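Local coordinates for Mll2253 protein (Mesorhizobium loti, PDB 3Q63), which is of unknown function but belongs to the AHA1 family of Bet v 1-like proteins, related to activators of the Hsp90 ATPase, at residues E22-W25 / R26-Q30. Residues are numbered along the deposited sequence; the frame is centred on the assembly and turned at random.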
ATOM      1  N   GLU B  22     -18.994 -12.251 -16.387  1.00 23.60           N
ATOM      2  CA  GLU B  22     -19.311 -12.903 -15.114  1.00 23.83           C
ATOM      3  C   GLU B  22     -18.084 -13.227 -14.265  1.00 22.75           C
ATOM      4  O   GLU B  22     -18.106 -13.072 -13.043  1.00 22.09           O
ATOM      5  CB  GLU B  22     -20.108 -14.188 -15.352  1.00 25.89           C
ATOM      6  CG  GLU B  22     -21.458 -13.940 -15.971  1.00 26.78           C
ATOM      7  CD  GLU B  22     -21.351 -13.569 -17.435  1.00 29.90           C
ATOM      8  OE1 GLU B  22     -22.247 -12.846 -17.935  1.00 32.93           O
ATOM      9  OE2 GLU B  22     -20.376 -14.016 -18.087  1.00 26.95           O
ATOM     10  N   LYS B  23     -17.028 -13.689 -14.923  1.00 21.83           N
ATOM     11  CA  LYS B  23     -15.782 -14.036 -14.254  1.00 22.29           C
ATOM     12  C   LYS B  23     -15.120 -12.764 -13.723  1.00 20.07           C
ATOM     13  O   LYS B  23     -14.683 -12.708 -12.574  1.00 17.24           O
ATOM     14  CB  LYS B  23     -14.857 -14.740 -15.250  1.00 24.98           C
ATOM     15  CG  LYS B  23     -13.463 -15.045 -14.749  1.00 30.61           C
ATOM     16  CD  LYS B  23     -13.381 -16.440 -14.169  1.00 35.81           C
ATOM     17  CE  LYS B  23     -12.177 -17.185 -14.727  1.00 38.76           C
ATOM     18  NZ  LYS B  23     -12.322 -17.389 -16.200  1.00 39.89           N
ATOM     19  N   LEU B  24     -15.056 -11.743 -14.567  1.00 18.64           N
ATOM     20  CA  LEU B  24     -14.467 -10.468 -14.172  1.00 19.81           C
ATOM     21  C   LEU B  24     -15.262  -9.928 -12.982  1.00 17.86           C
ATOM     22  O   LEU B  24     -14.690  -9.510 -11.980  1.00 17.25           O
ATOM     23  CB  LEU B  24     -14.545  -9.466 -15.332  1.00 20.67           C
ATOM     24  CG  LEU B  24     -13.424  -8.437 -15.510  1.00 25.24           C
ATOM     25  CD1 LEU B  24     -13.925  -7.325 -16.411  1.00 19.42           C
ATOM     26  CD2 LEU B  24     -12.986  -7.859 -14.162  1.00 26.55           C
ATOM     27  N   TRP B  25     -16.590  -9.956 -13.094  1.00 18.48           N
ATOM     28  CA  TRP B  25     -17.453  -9.450 -12.034  1.00 18.09           C
ATOM     29  C   TRP B  25     -17.159 -10.079 -10.679  1.00 19.62           C
ATOM     30  O   TRP B  25     -17.130  -9.382  -9.659  1.00 20.55           O
ATOM     31  CB  TRP B  25     -18.930  -9.663 -12.384  1.00 17.93           C
ATOM     32  CG  TRP B  25     -19.862  -9.142 -11.320  1.00 19.48           C
ATOM     33  CD1 TRP B  25     -20.535  -9.876 -10.382  1.00 19.16           C
ATOM     34  CD2 TRP B  25     -20.193  -7.770 -11.065  1.00 19.44           C
ATOM     35  NE1 TRP B  25     -21.264  -9.048  -9.563  1.00 17.33           N
ATOM     36  CE2 TRP B  25     -21.074  -7.751  -9.960  1.00 19.21           C
ATOM     37  CE3 TRP B  25     -19.833  -6.556 -11.664  1.00 20.05           C
ATOM     38  CZ2 TRP B  25     -21.601  -6.565  -9.443  1.00 17.25           C
ATOM     39  CZ3 TRP B  25     -20.358  -5.376 -11.146  1.00 19.80           C
ATOM     40  CH2 TRP B  25     -21.232  -5.391 -10.049  1.00 19.12           C
ATOM     41  N   ARG B  26     -16.949 -11.390 -10.666  1.00 18.87           N
ATOM     42  CA  ARG B  26     -16.648 -12.099  -9.427  1.00 20.64           C
ATOM     43  C   ARG B  26     -15.331 -11.637  -8.826  1.00 18.33           C
ATOM     44  O   ARG B  26     -15.233 -11.416  -7.617  1.00 18.25           O
ATOM     45  CB  ARG B  26     -16.611 -13.614  -9.669  1.00 23.75           C
ATOM     46  CG  ARG B  26     -17.990 -14.268  -9.616  1.00 29.10           C
ATOM     47  CD  ARG B  26     -17.913 -15.773  -9.818  1.00 31.89           C
ATOM     48  NE  ARG B  26     -17.923 -16.143 -11.231  1.00 38.18           N
ATOM     49  CZ  ARG B  26     -18.950 -15.931 -12.053  1.00 40.54           C
ATOM     50  NH1 ARG B  26     -20.058 -15.352 -11.607  1.00 43.21           N
ATOM     51  NH2 ARG B  26     -18.871 -16.305 -13.320  1.00 41.14           N
ATOM     52  N   ALA B  27     -14.320 -11.475  -9.672  1.00 18.03           N
ATOM     53  CA  ALA B  27     -13.015 -11.030  -9.194  1.00 17.09           C
ATOM     54  C   ALA B  27     -13.091  -9.621  -8.597  1.00 17.27           C
ATOM     55  O   ALA B  27     -12.272  -9.252  -7.759  1.00 17.47           O
ATOM     56  CB  ALA B  27     -11.998 -11.066 -10.334  1.00 17.83           C
ATOM     57  N   LEU B  28     -14.076  -8.839  -9.026  1.00 18.00           N
ATOM     58  CA  LEU B  28     -14.241  -7.469  -8.534  1.00 18.74           C
ATOM     59  C   LEU B  28     -15.152  -7.355  -7.308  1.00 18.35           C
ATOM     60  O   LEU B  28     -15.143  -6.339  -6.615  1.00 16.43           O
ATOM     61  CB  LEU B  28     -14.820  -6.580  -9.643  1.00 18.41           C
ATOM     62  CG  LEU B  28     -13.960  -6.340 -10.884  1.00 19.83           C
ATOM     63  CD1 LEU B  28     -14.790  -5.696 -11.971  1.00 19.36           C
ATOM     64  CD2 LEU B  28     -12.768  -5.473 -10.519  1.00 19.43           C
ATOM     65  N   THR B  29     -15.932  -8.401  -7.046  1.00 17.76           N
ATOM     66  CA  THR B  29     -16.886  -8.394  -5.945  1.00 18.29           C
ATOM     67  C   THR B  29     -16.691  -9.468  -4.872  1.00 19.22           C
ATOM     68  O   THR B  29     -17.422  -9.498  -3.889  1.00 17.86           O
ATOM     69  CB  THR B  29     -18.318  -8.522  -6.492  1.00 19.99           C
ATOM     70  OG1 THR B  29     -18.427  -9.729  -7.254  1.00 16.48           O
ATOM     71  CG2 THR B  29     -18.655  -7.330  -7.386  1.00 19.47           C
ATOM     72  N   GLN B  30     -15.716 -10.350  -5.061  1.00 22.30           N
ATOM     73  CA  GLN B  30     -15.454 -11.411  -4.089  1.00 23.83           C
ATOM     74  C   GLN B  30     -14.257 -11.035  -3.230  1.00 22.89           C
ATOM     75  O   GLN B  30     -13.145 -10.903  -3.735  1.00 21.96           O
ATOM     76  CB  GLN B  30     -15.159 -12.717  -4.812  1.00 25.59           C
ATOM     77  CG  GLN B  30     -16.314 -13.239  -5.634  1.00 30.04           C
ATOM     78  CD  GLN B  30     -17.087 -14.304  -4.912  1.00 33.40           C
ATOM     79  OE1 GLN B  30     -17.707 -14.048  -3.876  1.00 35.85           O
ATOM     80  NE2 GLN B  30     -17.053 -15.518  -5.445  1.00 34.09           N
TER
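Arg26 N and Ala27 N reach back one turn to Glu22 O and Lys23 O, the regular i to i+4 bonds of the α-helix 21-29; the second, at 3.2 Å, is nearly straight (N-H...O 162°). Toward the C-terminal end the pattern slackens. Leu28 N still bonds Leu24 O, but Trp25 O receives Thr29 N and Leu28 N through weak bonds, before Gln30, the first residue to depart from helical geometry, takes the N-cap position of helix 31-37.

The threonine hydroxyl reinforces this last turn: Thr29 OG1 donates to Trp25 O over 2.8 Å, approaching from above the carbonyl plane. With chi1 at 58°, OG1 sits between the backbone N and the carbonyl carbon of its own residue, within reach of Trp25 O, while CG2 is swung over the indole. The methyl Thr29 CG2 makes a CH-pi contact with one face of the six-membered ring of Trp25, 3.6 Å from Trp25 CE2 and displaced toward the rim. One threonine thus uses one branch on the backbone and the other on the side chain of the same tryptophan.

Arg26, bent at chi3 (-86°), folds its guanidinium back over the first turn. Glu22 O lies 3.1 Å from Arg26 CZ, over the centre of the guanidinium face, a position unsuited to hydrogen bonding by NH1 or NH2; Glu22 OE2 stays 5.5 Å from Arg26 NH2. On the buried side, Leu24 CD2 packs 3.6 Å from Leu28 CD1.

These leucines rest on Leu97 of strand 92-100, and Leu24 and Ala27 also meet Leu135 of the long C-terminal helix 118-141, consistent with the helix-grip fold of Bet v 1-like proteins. Trp25 and Thr29 both touch Leu74 of strand 73-77, and Ala27 O accepts a hydrogen bond from Trp37 NE1, tying helix 21-29 to helix 31-37.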